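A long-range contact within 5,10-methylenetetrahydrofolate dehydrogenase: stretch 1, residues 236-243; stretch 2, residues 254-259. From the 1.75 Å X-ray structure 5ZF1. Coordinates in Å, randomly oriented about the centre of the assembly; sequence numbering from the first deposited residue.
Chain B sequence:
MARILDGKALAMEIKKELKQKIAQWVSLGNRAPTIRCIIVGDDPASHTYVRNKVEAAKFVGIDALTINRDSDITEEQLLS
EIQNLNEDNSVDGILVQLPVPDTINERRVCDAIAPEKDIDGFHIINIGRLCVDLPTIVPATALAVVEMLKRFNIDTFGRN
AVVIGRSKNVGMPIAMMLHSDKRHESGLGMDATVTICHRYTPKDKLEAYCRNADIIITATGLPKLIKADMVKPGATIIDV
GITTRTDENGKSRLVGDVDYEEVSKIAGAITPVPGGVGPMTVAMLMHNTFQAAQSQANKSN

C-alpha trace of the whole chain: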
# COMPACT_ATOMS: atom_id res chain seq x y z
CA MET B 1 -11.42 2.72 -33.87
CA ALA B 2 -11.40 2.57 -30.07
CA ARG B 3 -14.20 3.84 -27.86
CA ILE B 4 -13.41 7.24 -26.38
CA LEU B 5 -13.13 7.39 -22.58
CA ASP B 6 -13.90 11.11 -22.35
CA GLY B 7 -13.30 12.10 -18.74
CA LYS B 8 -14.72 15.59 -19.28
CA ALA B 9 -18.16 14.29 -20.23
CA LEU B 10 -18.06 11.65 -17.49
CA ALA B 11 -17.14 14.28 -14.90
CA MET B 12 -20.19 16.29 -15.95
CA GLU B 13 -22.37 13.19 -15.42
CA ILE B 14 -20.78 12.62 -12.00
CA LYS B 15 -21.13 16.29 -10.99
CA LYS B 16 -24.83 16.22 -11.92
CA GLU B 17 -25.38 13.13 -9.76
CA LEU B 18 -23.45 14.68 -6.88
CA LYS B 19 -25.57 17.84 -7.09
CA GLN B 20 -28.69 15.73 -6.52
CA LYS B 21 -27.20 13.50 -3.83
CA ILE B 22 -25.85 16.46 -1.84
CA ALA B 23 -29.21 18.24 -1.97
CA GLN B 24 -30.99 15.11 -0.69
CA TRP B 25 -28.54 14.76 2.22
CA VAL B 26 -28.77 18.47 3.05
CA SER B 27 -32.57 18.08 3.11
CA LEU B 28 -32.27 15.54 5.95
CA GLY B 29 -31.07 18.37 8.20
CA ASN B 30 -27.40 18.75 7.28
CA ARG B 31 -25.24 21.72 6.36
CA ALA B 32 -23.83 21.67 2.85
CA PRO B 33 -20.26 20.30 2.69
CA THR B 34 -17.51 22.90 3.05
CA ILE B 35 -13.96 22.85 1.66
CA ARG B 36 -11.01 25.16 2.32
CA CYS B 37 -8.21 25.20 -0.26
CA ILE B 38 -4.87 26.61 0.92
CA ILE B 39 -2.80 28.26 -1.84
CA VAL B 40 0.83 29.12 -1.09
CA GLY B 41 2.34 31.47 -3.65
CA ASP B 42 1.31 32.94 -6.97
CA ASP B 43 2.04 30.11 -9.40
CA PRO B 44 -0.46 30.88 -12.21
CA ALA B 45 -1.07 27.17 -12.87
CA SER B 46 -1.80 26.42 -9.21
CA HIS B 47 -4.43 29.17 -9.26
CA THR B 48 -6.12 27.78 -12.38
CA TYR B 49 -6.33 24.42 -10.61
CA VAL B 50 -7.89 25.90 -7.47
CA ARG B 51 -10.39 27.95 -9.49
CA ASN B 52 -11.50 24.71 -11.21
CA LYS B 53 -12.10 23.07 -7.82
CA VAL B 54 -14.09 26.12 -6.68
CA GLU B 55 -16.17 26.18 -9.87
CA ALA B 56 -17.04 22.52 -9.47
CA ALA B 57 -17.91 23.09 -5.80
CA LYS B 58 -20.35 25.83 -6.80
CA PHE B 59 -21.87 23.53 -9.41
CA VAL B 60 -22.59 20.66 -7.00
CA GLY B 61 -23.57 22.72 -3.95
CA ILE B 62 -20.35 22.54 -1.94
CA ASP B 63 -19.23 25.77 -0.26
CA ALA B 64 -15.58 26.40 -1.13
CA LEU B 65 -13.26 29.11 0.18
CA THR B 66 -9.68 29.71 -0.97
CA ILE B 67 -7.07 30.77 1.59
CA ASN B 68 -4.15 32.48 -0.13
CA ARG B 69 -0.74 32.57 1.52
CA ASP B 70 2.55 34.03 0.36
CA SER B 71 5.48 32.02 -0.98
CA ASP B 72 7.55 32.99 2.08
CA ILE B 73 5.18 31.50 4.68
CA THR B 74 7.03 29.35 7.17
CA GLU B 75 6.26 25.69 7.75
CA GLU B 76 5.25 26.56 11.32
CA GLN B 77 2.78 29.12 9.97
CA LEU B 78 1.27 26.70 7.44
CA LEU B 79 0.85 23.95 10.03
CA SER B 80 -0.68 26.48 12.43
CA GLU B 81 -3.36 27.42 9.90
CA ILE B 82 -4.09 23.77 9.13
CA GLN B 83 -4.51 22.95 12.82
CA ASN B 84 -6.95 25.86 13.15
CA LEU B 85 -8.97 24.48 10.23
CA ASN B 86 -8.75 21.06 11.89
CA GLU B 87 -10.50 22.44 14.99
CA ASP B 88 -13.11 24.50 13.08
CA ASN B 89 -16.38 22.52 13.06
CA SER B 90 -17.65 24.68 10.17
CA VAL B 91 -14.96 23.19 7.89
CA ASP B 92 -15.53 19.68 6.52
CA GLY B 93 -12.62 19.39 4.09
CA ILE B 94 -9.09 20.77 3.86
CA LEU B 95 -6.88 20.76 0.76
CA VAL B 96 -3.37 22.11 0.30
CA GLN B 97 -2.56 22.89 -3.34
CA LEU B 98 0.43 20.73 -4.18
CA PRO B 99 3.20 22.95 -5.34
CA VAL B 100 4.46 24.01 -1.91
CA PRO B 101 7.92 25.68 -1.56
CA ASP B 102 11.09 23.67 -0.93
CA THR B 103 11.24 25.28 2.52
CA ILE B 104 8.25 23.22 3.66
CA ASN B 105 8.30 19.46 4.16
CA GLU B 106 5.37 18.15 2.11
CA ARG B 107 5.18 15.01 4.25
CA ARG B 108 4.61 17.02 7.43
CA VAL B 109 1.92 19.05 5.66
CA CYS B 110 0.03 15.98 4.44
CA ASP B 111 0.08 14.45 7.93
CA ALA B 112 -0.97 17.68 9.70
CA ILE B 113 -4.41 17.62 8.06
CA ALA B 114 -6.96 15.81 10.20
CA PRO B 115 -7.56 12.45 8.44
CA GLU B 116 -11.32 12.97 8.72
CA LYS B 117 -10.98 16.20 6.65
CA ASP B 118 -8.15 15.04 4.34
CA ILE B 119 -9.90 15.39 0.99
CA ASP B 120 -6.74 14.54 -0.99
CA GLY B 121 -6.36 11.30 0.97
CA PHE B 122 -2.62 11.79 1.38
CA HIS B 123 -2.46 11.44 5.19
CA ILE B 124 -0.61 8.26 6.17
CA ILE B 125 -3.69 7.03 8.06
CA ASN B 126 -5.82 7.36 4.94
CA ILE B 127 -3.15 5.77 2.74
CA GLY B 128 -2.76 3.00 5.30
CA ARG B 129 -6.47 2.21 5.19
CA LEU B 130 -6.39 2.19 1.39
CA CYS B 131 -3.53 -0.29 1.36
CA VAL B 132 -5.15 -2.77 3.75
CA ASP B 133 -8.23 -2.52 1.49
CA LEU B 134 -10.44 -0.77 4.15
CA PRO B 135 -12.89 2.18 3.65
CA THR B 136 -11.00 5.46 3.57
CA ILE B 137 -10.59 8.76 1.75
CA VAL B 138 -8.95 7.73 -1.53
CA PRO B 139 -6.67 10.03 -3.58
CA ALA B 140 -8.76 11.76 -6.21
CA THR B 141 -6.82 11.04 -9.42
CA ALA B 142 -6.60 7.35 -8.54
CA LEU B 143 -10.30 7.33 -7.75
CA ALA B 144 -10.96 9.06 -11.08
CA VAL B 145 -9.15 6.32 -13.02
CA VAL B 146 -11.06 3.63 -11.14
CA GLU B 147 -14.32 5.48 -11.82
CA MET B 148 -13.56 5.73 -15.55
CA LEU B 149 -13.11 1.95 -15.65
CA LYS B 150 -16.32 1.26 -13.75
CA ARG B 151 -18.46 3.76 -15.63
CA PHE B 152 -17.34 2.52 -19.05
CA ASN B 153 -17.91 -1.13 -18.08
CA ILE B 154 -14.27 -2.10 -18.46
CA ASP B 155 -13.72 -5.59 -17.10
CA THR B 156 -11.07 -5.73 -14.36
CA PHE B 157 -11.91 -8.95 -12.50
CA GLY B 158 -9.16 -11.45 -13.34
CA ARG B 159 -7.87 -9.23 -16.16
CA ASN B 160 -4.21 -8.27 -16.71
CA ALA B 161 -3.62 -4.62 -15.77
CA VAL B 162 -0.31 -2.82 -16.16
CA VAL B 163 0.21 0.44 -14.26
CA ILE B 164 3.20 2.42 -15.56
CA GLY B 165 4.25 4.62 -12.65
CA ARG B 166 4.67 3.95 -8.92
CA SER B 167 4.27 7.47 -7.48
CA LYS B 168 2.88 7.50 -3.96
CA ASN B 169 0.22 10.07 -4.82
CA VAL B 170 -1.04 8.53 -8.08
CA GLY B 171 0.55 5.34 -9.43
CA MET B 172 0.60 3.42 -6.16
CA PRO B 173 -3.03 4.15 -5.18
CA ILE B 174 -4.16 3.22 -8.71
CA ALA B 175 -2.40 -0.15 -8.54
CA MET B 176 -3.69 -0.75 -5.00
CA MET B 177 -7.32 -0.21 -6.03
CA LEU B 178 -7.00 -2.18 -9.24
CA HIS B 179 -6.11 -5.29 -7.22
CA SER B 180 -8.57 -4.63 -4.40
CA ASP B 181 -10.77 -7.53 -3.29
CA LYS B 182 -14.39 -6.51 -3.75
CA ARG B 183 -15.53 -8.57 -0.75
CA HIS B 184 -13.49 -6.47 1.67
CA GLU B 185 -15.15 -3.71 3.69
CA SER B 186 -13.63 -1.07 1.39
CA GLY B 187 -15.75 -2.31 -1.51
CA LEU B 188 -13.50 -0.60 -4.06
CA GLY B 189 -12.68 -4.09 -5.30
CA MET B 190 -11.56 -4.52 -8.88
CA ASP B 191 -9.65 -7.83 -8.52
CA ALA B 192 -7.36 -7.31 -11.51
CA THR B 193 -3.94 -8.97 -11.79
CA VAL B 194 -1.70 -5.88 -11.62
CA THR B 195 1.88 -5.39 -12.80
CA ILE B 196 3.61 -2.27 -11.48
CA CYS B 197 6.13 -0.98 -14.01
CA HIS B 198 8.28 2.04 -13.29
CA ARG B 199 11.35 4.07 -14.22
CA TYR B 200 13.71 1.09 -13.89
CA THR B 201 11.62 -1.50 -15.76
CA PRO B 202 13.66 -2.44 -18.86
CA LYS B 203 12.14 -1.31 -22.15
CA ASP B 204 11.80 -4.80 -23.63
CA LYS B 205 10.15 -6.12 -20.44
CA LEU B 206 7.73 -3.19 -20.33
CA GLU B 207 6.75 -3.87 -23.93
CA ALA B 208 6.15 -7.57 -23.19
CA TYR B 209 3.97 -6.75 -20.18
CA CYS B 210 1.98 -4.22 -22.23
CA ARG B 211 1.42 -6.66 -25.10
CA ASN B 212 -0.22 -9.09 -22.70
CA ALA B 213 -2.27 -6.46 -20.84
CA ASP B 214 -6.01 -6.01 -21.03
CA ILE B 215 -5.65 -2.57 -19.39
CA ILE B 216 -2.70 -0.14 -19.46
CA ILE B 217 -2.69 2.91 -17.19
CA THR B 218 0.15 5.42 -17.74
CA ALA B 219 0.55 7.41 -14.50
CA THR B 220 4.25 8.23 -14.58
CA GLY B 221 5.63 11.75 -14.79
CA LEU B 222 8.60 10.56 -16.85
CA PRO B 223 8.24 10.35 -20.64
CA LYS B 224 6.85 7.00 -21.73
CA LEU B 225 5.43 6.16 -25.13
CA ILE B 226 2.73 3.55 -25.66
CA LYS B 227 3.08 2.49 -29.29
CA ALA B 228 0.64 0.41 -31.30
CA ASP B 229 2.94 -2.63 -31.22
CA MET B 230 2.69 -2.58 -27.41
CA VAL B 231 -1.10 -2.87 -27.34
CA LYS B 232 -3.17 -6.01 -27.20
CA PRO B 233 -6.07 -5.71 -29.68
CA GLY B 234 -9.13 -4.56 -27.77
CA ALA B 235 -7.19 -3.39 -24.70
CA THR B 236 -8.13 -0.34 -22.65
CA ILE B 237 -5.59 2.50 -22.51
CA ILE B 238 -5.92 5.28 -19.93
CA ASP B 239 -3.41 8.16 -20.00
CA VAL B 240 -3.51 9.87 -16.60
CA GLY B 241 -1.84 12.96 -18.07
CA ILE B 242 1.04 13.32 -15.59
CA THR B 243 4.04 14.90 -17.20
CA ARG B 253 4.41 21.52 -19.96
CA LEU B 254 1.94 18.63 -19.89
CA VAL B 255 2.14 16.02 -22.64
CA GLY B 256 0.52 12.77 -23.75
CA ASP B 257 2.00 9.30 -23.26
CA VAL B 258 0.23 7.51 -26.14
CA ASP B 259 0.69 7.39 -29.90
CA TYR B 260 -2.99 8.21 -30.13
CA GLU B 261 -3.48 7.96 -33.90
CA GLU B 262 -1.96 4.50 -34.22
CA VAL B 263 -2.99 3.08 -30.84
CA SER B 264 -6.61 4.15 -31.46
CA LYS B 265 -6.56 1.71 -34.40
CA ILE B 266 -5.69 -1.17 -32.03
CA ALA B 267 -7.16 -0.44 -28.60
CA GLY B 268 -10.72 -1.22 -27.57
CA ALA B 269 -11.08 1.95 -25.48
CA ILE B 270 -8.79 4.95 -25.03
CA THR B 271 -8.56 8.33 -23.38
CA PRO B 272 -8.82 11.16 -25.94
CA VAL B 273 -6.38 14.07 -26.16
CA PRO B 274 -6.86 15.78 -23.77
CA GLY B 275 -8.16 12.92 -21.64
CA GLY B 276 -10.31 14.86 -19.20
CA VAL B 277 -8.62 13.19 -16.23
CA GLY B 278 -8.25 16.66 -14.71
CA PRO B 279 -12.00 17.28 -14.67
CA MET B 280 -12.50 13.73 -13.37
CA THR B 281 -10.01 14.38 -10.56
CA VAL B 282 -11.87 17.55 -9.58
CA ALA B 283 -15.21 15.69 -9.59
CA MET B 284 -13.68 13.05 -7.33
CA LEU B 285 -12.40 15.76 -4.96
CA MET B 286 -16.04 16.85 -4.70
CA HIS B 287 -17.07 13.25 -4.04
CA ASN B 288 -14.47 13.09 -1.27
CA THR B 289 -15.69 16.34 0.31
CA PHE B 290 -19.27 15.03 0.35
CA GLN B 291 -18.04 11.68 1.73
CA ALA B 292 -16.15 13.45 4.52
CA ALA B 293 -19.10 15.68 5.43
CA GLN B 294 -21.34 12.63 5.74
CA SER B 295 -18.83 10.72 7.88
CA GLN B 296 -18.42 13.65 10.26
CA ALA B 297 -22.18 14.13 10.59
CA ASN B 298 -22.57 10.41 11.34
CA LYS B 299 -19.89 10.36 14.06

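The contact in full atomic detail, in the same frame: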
# COMPACT_ATOMS: atom_id res chain seq x y z
N THR B 236 -7.70 -1.64 -23.11
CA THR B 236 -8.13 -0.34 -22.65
C THR B 236 -6.90 0.43 -22.22
O THR B 236 -6.10 -0.07 -21.44
CB THR B 236 -9.09 -0.48 -21.47
OG1 THR B 236 -10.26 -1.19 -21.89
CG2 THR B 236 -9.48 0.86 -20.91
N ILE B 237 -6.75 1.64 -22.75
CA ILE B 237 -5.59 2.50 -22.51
C ILE B 237 -6.08 3.78 -21.85
O ILE B 237 -6.86 4.53 -22.44
CB ILE B 237 -4.85 2.82 -23.82
CG1 ILE B 237 -4.59 1.54 -24.63
CG2 ILE B 237 -3.57 3.65 -23.53
CD1 ILE B 237 -3.55 0.63 -24.05
N ILE B 238 -5.60 4.04 -20.64
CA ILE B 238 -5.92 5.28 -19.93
C ILE B 238 -4.62 6.03 -19.67
O ILE B 238 -3.73 5.53 -18.97
CB ILE B 238 -6.66 5.02 -18.62
CG1 ILE B 238 -8.04 4.42 -18.93
CG2 ILE B 238 -6.79 6.33 -17.81
CD1 ILE B 238 -8.75 3.85 -17.74
N ASP B 239 -4.52 7.24 -20.24
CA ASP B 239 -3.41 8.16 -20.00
C ASP B 239 -3.81 9.13 -18.90
O ASP B 239 -4.70 9.96 -19.08
CB ASP B 239 -3.05 8.87 -21.31
CG ASP B 239 -1.76 9.66 -21.21
OD1 ASP B 239 -1.21 9.77 -20.10
OD2 ASP B 239 -1.29 10.16 -22.26
N VAL B 240 -3.13 9.04 -17.75
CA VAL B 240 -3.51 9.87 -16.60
C VAL B 240 -3.16 11.33 -16.86
O VAL B 240 -3.80 12.24 -16.30
CB VAL B 240 -2.85 9.32 -15.31
CG1 VAL B 240 -3.22 10.17 -14.12
CG2 VAL B 240 -3.28 7.88 -15.08
N GLY B 241 -2.19 11.60 -17.72
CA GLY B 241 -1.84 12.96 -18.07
C GLY B 241 -0.83 13.61 -17.14
O GLY B 241 -0.78 14.84 -17.06
N ILE B 242 -0.05 12.81 -16.41
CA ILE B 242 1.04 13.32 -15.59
C ILE B 242 2.25 13.52 -16.49
O ILE B 242 2.42 12.82 -17.50
CB ILE B 242 1.36 12.36 -14.42
CG1 ILE B 242 0.08 11.98 -13.65
CG2 ILE B 242 2.37 12.97 -13.46
CD1 ILE B 242 -0.80 13.16 -13.27
N THR B 243 3.10 14.48 -16.17
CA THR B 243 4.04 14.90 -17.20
C THR B 243 5.42 15.30 -16.71
O THR B 243 6.35 15.43 -17.51
CB THR B 243 3.46 16.06 -17.99
OG1 THR B 243 4.01 16.07 -19.31
CG2 THR B 243 3.79 17.38 -17.27
N LEU B 254 2.57 19.94 -19.86
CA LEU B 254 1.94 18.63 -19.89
C LEU B 254 1.97 18.05 -21.30
O LEU B 254 1.92 18.78 -22.29
CB LEU B 254 0.50 18.71 -19.39
N VAL B 255 2.05 16.73 -21.38
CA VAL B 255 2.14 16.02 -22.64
C VAL B 255 1.25 14.78 -22.58
O VAL B 255 0.58 14.52 -21.58
CB VAL B 255 3.60 15.62 -22.99
N GLY B 256 1.25 14.02 -23.68
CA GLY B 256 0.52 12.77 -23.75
C GLY B 256 1.49 11.61 -23.92
O GLY B 256 2.53 11.74 -24.56
N ASP B 257 1.12 10.46 -23.34
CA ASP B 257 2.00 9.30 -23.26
C ASP B 257 1.66 8.23 -24.28
O ASP B 257 2.19 7.12 -24.19
CB ASP B 257 1.93 8.69 -21.86
CG ASP B 257 2.79 9.43 -20.87
OD1 ASP B 257 3.73 10.13 -21.30
OD2 ASP B 257 2.53 9.29 -19.65
N VAL B 258 0.78 8.52 -25.24
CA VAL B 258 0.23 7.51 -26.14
C VAL B 258 0.33 8.01 -27.57
O VAL B 258 0.03 9.17 -27.86
CB VAL B 258 -1.23 7.17 -25.77
CG1 VAL B 258 -1.77 6.06 -26.68
CG2 VAL B 258 -1.32 6.74 -24.32
N ASP B 259 0.75 7.12 -28.47
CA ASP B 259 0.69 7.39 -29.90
C ASP B 259 -0.77 7.23 -30.30
O ASP B 259 -1.21 6.19 -30.79
CB ASP B 259 1.61 6.44 -30.66
CG ASP B 259 1.64 6.72 -32.16
OD1 ASP B 259 0.80 7.51 -32.65
OD2 ASP B 259 2.51 6.14 -32.85

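The two stretches run side by side in roughly opposite directions, their end-to-end vectors 152° apart. Stretch 1 starts as a β-strand, residues 236-239, and continues as loop; stretch 2 has no regular secondary structure and returns along it until D259, which occupies the N-cap position of a helix. The pairing is loose, with D239 and D257 separated by 6.4 Å between their CA atoms and T243 and L254 by 5.1 Å, and the interface buries a modest 358 Å², both sides summed. No backbone-to-backbone hydrogen bond joins the two; the carboxylate of D239 bridges the gap instead.

Contact along stretch 2 begins at L254, which is exposed and poorly ordered, with no side-chain atoms modelled beyond CB. Its CA lies 3.3 Å from OG1 of T243, while CG2 of T243 approaches CB of L254 at 4.1 Å. The T243 side chain, with chi1 in the t well, reaches on to V255, where OG1 of T243 stands 2.9 Å from the backbone N of V255. V255 is also truncated at CB, so at this end the contact is described mainly by the threonine side chain against the backbone of its partners.

At G256 the chain passes close to D239, with CA of G256 3.5 Å from the carboxylate oxygen OD2 of D239. The next residue supplies a clear hydrogen bond between the stretches: the backbone N of D257 donates to OD2 of D239 at 2.7 Å, with a nearly linear N-H...O angle of 175°. The short, straight geometry suits an amide facing a carboxylate. The other oxygen of D239, OD1, accepts from the backbone N of G241 at 3.2 Å, so a single carboxylate both ties down the turn after its own strand and holds the opposing loop.

The CA-to-CB bond of D257 also points toward stretch 1, and the two acidic groups come close: OD2 of D257 is 3.8 Å from OD1 of D239. Two ionized carboxylates at this distance would repel each other, and the amide hydrogen bonds to D239 help to offset its negative charge.

Past this polar centre the character of the contact changes. V258 and I237 both direct their CA-to-CB bonds across the interface, and their CG2 methyl groups meet at 3.9 Å in van der Waals contact. I237 is buried, and this apolar pairing extends the packing down the strand from D239. By D259 the chain has left stretch 1, and its side chain is out of reach.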